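PDB 4LTU: ferredoxin from Rhodopseudomonas palustris, which binds a single [2Fe-2S] cluster and probably shuttles electrons between redox partners, as other members of the adrenodoxin/putidaredoxin family do. Local coordinates for residues S23-A28 with D34-E39; D69-G74 with S83-Q88. All blocks are in the same frame, centred on the assembly; numbering follows the deposited sequence.

Interaction 1 of 2, residues S23-A28 with D34-E39; sequences SAMFAA and DSIVAE. With FES (Fe2/s2 (inorganic) cluster), chain C.
Met25 and Ile36 face each other where the first turn of helix 24-29 runs beside the irregular chain of 34-39, their CA atoms 7.2 Å apart, with no hydrogen bond crossing between the two segments. This is the helix-to-cluster-loop packing of the 2Fe-2S ferredoxin fold, in which the loop leading to Cys40 passes along the helix. Alanine suits the closest places, at Ala28 and Ala38, while flexible, unbranched methionine can bend toward the cluster. Ala28 offers just its methyl, and CB meets the end of the longer branch of Ile36, CD1, at 3.6 Å. The shorter branch, CG2, lies against Met25 CG at 3.8 Å, so the two branches of isoleucine touch two helix residues one turn apart. Phe6 of strand 3-7 packs on both Ala28 and Ile36, closing this apolar layer toward the sheet.

Met25 leaves the helix with CG anti to its own backbone N (chi1 178°), and the bend at chi2 brings SD over to Ala38 and the cluster; chi3 then turns CE aside. Replacing Met25 with alanine would probably open a gap beside Ala38 and strip the cluster of part of its apolar cover. Ala38 adopts a left-handed backbone conformation, and its methyl lies against both the thioether and the inorganic sulfide, which also approach each other. At the start of the helix, Ser23 is the N-cap: its OG accepts from Phe26 N at 3.1 Å, satisfying an amide of the first turn. Beside the cluster, Ala38 CB lies 3.5 Å from Met25 SD and 3.5 Å from the sulfide S2.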
loop_
_atom_site.group_PDB
_atom_site.type_symbol
_atom_site.label_atom_id
_atom_site.label_comp_id
_atom_site.label_asym_id
_atom_site.label_seq_id
_atom_site.Cartn_x
_atom_site.Cartn_y
_atom_site.Cartn_z
ATOM N N SER A 23 -5.556 5.802 5.125
ATOM C CA SER A 23 -4.460 5.006 4.656
ATOM C C SER A 23 -4.894 4.388 3.312
ATOM O O SER A 23 -6.085 4.340 3.003
ATOM C CB SER A 23 -4.123 3.945 5.687
ATOM O OG SER A 23 -5.138 2.974 5.706
ATOM N N ALA A 24 -3.919 3.920 2.541
ATOM C CA ALA A 24 -4.133 3.235 1.262
ATOM C C ALA A 24 -4.854 1.912 1.457
ATOM O O ALA A 24 -5.589 1.458 0.579
ATOM C CB ALA A 24 -2.783 3.017 0.539
ATOM N N MET A 25 -4.634 1.299 2.607
ATOM C CA MET A 25 -5.264 0.043 2.964
ATOM C C MET A 25 -6.772 0.250 3.216
ATOM O O MET A 25 -7.626 -0.523 2.737
ATOM C CB MET A 25 -4.585 -0.547 4.213
ATOM C CG MET A 25 -5.221 -1.868 4.684
ATOM S SD MET A 25 -5.186 -2.014 6.481
ATOM C CE MET A 25 -6.287 -0.683 6.932
ATOM N N PHE A 26 -7.072 1.287 3.988
ATOM C CA PHE A 26 -8.426 1.619 4.319
ATOM C C PHE A 26 -9.165 1.857 2.992
ATOM O O PHE A 26 -10.193 1.220 2.715
ATOM C CB PHE A 26 -8.444 2.860 5.225
ATOM C CG PHE A 26 -9.828 3.367 5.534
ATOM C CD1 PHE A 26 -10.499 2.950 6.691
ATOM C CD2 PHE A 26 -10.467 4.267 4.665
ATOM C CE1 PHE A 26 -11.784 3.412 6.977
ATOM C CE2 PHE A 26 -11.738 4.733 4.937
ATOM C CZ PHE A 26 -12.409 4.303 6.101
ATOM N N ALA A 27 -8.608 2.747 2.176
ATOM C CA ALA A 27 -9.136 3.034 0.852
ATOM C C ALA A 27 -9.393 1.773 0.031
ATOM O O ALA A 27 -10.466 1.614 -0.510
ATOM C CB ALA A 27 -8.195 3.999 0.093
ATOM N N ALA A 28 -8.401 0.896 -0.066
ATOM C CA ALA A 28 -8.566 -0.417 -0.707
ATOM C C ALA A 28 -9.776 -1.230 -0.197
ATOM O O ALA A 28 -10.640 -1.669 -0.978
ATOM C CB ALA A 28 -7.302 -1.229 -0.531
ATOM N N ASP A 34 -10.046 -6.901 -2.197
ATOM C CA ASP A 34 -9.933 -8.026 -1.259
ATOM C C ASP A 34 -8.531 -8.591 -1.019
ATOM O O ASP A 34 -8.229 -9.078 0.082
ATOM C CB ASP A 34 -10.884 -9.167 -1.700
ATOM C CG ASP A 34 -12.356 -8.874 -1.369
ATOM O OD1 ASP A 34 -12.622 -8.138 -0.396
ATOM O OD2 ASP A 34 -13.253 -9.390 -2.079
ATOM N N SER A 35 -7.671 -8.530 -2.031
ATOM C CA SER A 35 -6.337 -9.131 -1.933
ATOM C C SER A 35 -5.469 -8.661 -0.751
ATOM O O SER A 35 -4.562 -9.398 -0.307
ATOM C CB SER A 35 -5.575 -8.898 -3.229
ATOM O OG SER A 35 -5.612 -7.528 -3.567
ATOM N N ILE A 36 -5.704 -7.429 -0.291
ATOM C CA ILE A 36 -4.954 -6.844 0.817
ATOM C C ILE A 36 -5.486 -7.421 2.115
ATOM O O ILE A 36 -6.552 -7.032 2.589
ATOM C CB ILE A 36 -5.066 -5.308 0.829
ATOM C CG1 ILE A 36 -4.156 -4.711 -0.258
ATOM C CG2 ILE A 36 -4.789 -4.734 2.268
ATOM C CD1 ILE A 36 -4.238 -3.172 -0.396
ATOM N N VAL A 37 -4.755 -8.376 2.679
ATOM C CA VAL A 37 -5.288 -9.135 3.798
ATOM C C VAL A 37 -5.266 -8.337 5.113
ATOM O O VAL A 37 -6.257 -8.361 5.887
ATOM C CB VAL A 37 -4.651 -10.553 3.891
ATOM C CG1 VAL A 37 -5.211 -11.319 5.070
ATOM C CG2 VAL A 37 -4.948 -11.331 2.598
ATOM N N ALA A 38 -4.164 -7.629 5.364
ATOM C CA ALA A 38 -4.095 -6.737 6.519
ATOM C C ALA A 38 -4.557 -7.391 7.841
ATOM O O ALA A 38 -5.515 -6.941 8.469
ATOM C CB ALA A 38 -4.910 -5.477 6.228
ATOM N N GLU A 39 -3.854 -8.431 8.277
ATOM C CA GLU A 39 -4.274 -9.239 9.455
ATOM C C GLU A 39 -4.550 -8.369 10.685
ATOM O O GLU A 39 -5.555 -8.585 11.400
ATOM C CB GLU A 39 -3.229 -10.329 9.769
ATOM C CG GLU A 39 -3.496 -11.238 11.030
ATOM C CD GLU A 39 -3.025 -10.600 12.365
ATOM O OE1 GLU A 39 -1.866 -10.108 12.428
ATOM O OE2 GLU A 39 -3.824 -10.579 13.347
HETATM FE FE1 FES C . -0.886 -4.939 9.654
HETATM FE FE2 FES C . -0.601 -2.801 7.650
HETATM S S1 FES C . 0.777 -3.654 9.138
HETATM S S2 FES C . -2.243 -4.139 8.107
#

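Interaction 2 of 2, residues D69-G74 with S83-Q88; sequences DDLLDG and SRLSCQ. With FES (Fe2/s2 (inorganic) cluster), chain C.
Leu72 of helix 66-72 stands over Arg84 in the edge strand 83-85, with their CA atoms 7.3 Å apart; the segments bury 209 Å² between them and share no hydrogen bond. Leucines make the contact, a helix-on-strand packing beside the cluster of the 2Fe-2S ferredoxin fold. Leu72 lays its two methyls along the strand: CD1 rests 3.7 Å from the carbonyl oxygen of Ser83, while CD2 meets Leu85 CG at 3.8 Å, the two side chains running past each other in opposite directions. Leu71, one residue earlier, crosses Leu85 at about a right angle, and its CD1 touches Leu85 CD1 at 3.8 Å. With CG anti to the carbonyl carbon (chi1 -71°), Leu85 spreads its methyls toward the helix, CD1 to Leu71 and CD2 to Leu72. Branched, flexible leucine suits a seam where one strand residue must fill the space before two helix residues.

Beyond the strand the chain turns to the metal. Cys87 SG binds the iron FE2 at 2.1 Å and also accepts a hydrogen bond from Gln88 NE2 at 3.1 Å, nearly straight at 168° and in the plane of the amide. Such a bond to a ligating thiolate would probably draw off some of its negative charge. Cys49 supplies another thiolate to the cluster, and Leu85 packs against it. Arg84 points away from helix 66-72 at its CB, yet its NE returns in a salt bridge to Glu68 of that helix, while its backbone pairs with Val51 of the neighbouring strand 50-53.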
loop_
_atom_site.group_PDB
_atom_site.type_symbol
_atom_site.label_atom_id
_atom_site.label_comp_id
_atom_site.label_asym_id
_atom_site.label_seq_id
_atom_site.Cartn_x
_atom_site.Cartn_y
_atom_site.Cartn_z
ATOM N N ASP A 69 10.253 -0.668 8.417
ATOM C CA ASP A 69 11.408 -1.318 7.761
ATOM C C ASP A 69 11.679 -2.741 8.237
ATOM O O ASP A 69 11.973 -3.631 7.439
ATOM C CB ASP A 69 12.685 -0.499 7.913
ATOM C CG ASP A 69 13.853 -1.106 7.179
ATOM O OD1 ASP A 69 13.818 -1.101 5.910
ATOM O OD2 ASP A 69 14.814 -1.574 7.871
ATOM N N ASP A 70 11.593 -2.975 9.540
ATOM C CA ASP A 70 11.755 -4.353 10.012
ATOM C C ASP A 70 10.536 -5.223 9.721
ATOM O O ASP A 70 10.680 -6.404 9.399
ATOM C CB ASP A 70 12.124 -4.425 11.476
ATOM C CG ASP A 70 12.430 -5.843 11.913
ATOM O OD1 ASP A 70 13.470 -6.406 11.463
ATOM O OD2 ASP A 70 11.612 -6.396 12.689
ATOM N N LEU A 71 9.338 -4.655 9.828
ATOM C CA LEU A 71 8.153 -5.377 9.347
ATOM C C LEU A 71 8.320 -5.841 7.895
ATOM O O LEU A 71 7.988 -6.969 7.545
ATOM C CB LEU A 71 6.882 -4.530 9.504
ATOM C CG LEU A 71 6.363 -4.488 10.949
ATOM C CD1 LEU A 71 5.216 -3.504 11.064
ATOM C CD2 LEU A 71 5.985 -5.922 11.473
ATOM N N LEU A 72 8.866 -4.980 7.059
ATOM C CA LEU A 72 8.939 -5.298 5.637
ATOM C C LEU A 72 9.816 -6.491 5.259
ATOM O O LEU A 72 9.585 -7.102 4.205
ATOM C CB LEU A 72 9.310 -4.067 4.813
ATOM C CG LEU A 72 8.153 -3.081 4.669
ATOM C CD1 LEU A 72 8.656 -1.788 4.041
ATOM C CD2 LEU A 72 6.969 -3.719 3.879
ATOM N N ASP A 73 10.790 -6.870 6.083
ATOM C CA ASP A 73 11.529 -8.054 5.677
ATOM C C ASP A 73 10.959 -9.403 6.117
ATOM O O ASP A 73 11.580 -10.444 5.895
ATOM C CB ASP A 73 13.066 -7.928 5.832
ATOM C CG ASP A 73 13.483 -7.488 7.184
ATOM O OD1 ASP A 73 12.939 -8.045 8.149
ATOM O OD2 ASP A 73 14.342 -6.581 7.280
ATOM N N GLY A 74 9.737 -9.355 6.667
ATOM C CA GLY A 74 8.954 -10.537 6.977
ATOM C C GLY A 74 7.752 -10.723 6.058
ATOM O O GLY A 74 6.828 -11.489 6.378
ATOM N N SER A 83 8.899 -1.344 -1.916
ATOM C CA SER A 83 7.958 -1.936 -0.959
ATOM C C SER A 83 7.509 -0.959 0.149
ATOM O O SER A 83 8.301 -0.187 0.673
ATOM C CB SER A 83 8.575 -3.211 -0.363
ATOM O OG SER A 83 8.514 -4.293 -1.288
ATOM N N ARG A 84 6.218 -0.967 0.458
ATOM C CA ARG A 84 5.659 -0.190 1.568
ATOM C C ARG A 84 4.533 -1.002 2.232
ATOM O O ARG A 84 3.975 -1.918 1.628
ATOM C CB ARG A 84 5.075 1.158 1.099
ATOM C CG ARG A 84 6.047 2.302 0.719
ATOM C CD ARG A 84 6.922 2.770 1.859
ATOM N NE ARG A 84 6.081 3.026 3.013
ATOM C CZ ARG A 84 5.761 4.225 3.488
ATOM N NH1 ARG A 84 6.250 5.344 2.951
ATOM N NH2 ARG A 84 4.952 4.292 4.531
ATOM N N LEU A 85 4.221 -0.653 3.476
ATOM C CA LEU A 85 3.023 -1.127 4.166
ATOM C C LEU A 85 1.959 -0.092 3.910
ATOM O O LEU A 85 2.085 1.043 4.347
ATOM C CB LEU A 85 3.261 -1.245 5.674
ATOM C CG LEU A 85 4.173 -2.395 6.102
ATOM C CD1 LEU A 85 4.411 -2.310 7.572
ATOM C CD2 LEU A 85 3.496 -3.713 5.725
ATOM N N SER A 86 0.937 -0.508 3.174
ATOM C CA SER A 86 -0.123 0.358 2.711
ATOM C C SER A 86 -0.960 0.999 3.807
ATOM O O SER A 86 -1.577 2.030 3.567
ATOM C CB SER A 86 -1.037 -0.394 1.745
ATOM O OG SER A 86 -1.752 -1.393 2.434
ATOM N N CYS A 87 -1.001 0.413 4.997
ATOM C CA CYS A 87 -1.711 1.058 6.116
ATOM C C CYS A 87 -0.873 2.231 6.681
ATOM O O CYS A 87 -1.402 3.101 7.373
ATOM C CB CYS A 87 -2.067 0.040 7.211
ATOM S SG CYS A 87 -0.639 -0.717 8.068
ATOM N N GLN A 88 0.424 2.246 6.368
ATOM C CA GLN A 88 1.302 3.350 6.765
ATOM C C GLN A 88 1.448 4.460 5.682
ATOM O O GLN A 88 2.246 5.381 5.838
ATOM C CB GLN A 88 2.689 2.820 7.174
ATOM C CG GLN A 88 2.666 1.708 8.203
ATOM C CD GLN A 88 1.970 2.100 9.463
ATOM O OE1 GLN A 88 2.466 2.946 10.205
ATOM N NE2 GLN A 88 0.792 1.514 9.712
HETATM FE FE1 FES C . -0.886 -4.939 9.654
HETATM FE FE2 FES C . -0.601 -2.801 7.650
HETATM S S1 FES C . 0.777 -3.654 9.138
HETATM S S2 FES C . -2.243 -4.139 8.107
#

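Both contacts are buried; neither has a hydrogen bond across it, and side-chain packing is almost wholly apolar. Their elements differ: interaction 1 sets helix 24-29 against the irregular cluster loop, interaction 2 sets helix 66-72 against the edge strand 83-85. Interaction 1 relies on two alanine methyls, an isoleucine and a thioether, and its own Met25 and Ala38 meet the sulfide S2. In interaction 2 three leucines do the packing, with the Arg84–Glu68 salt bridge beside it, while Cys87, which takes no part across the segments, binds the iron. Their centres lie 13 Å apart, but they meet directly, since Met25 N probably donates to Ser86 O, 3.3 Å away, joining the first helix to the last cysteine ligand.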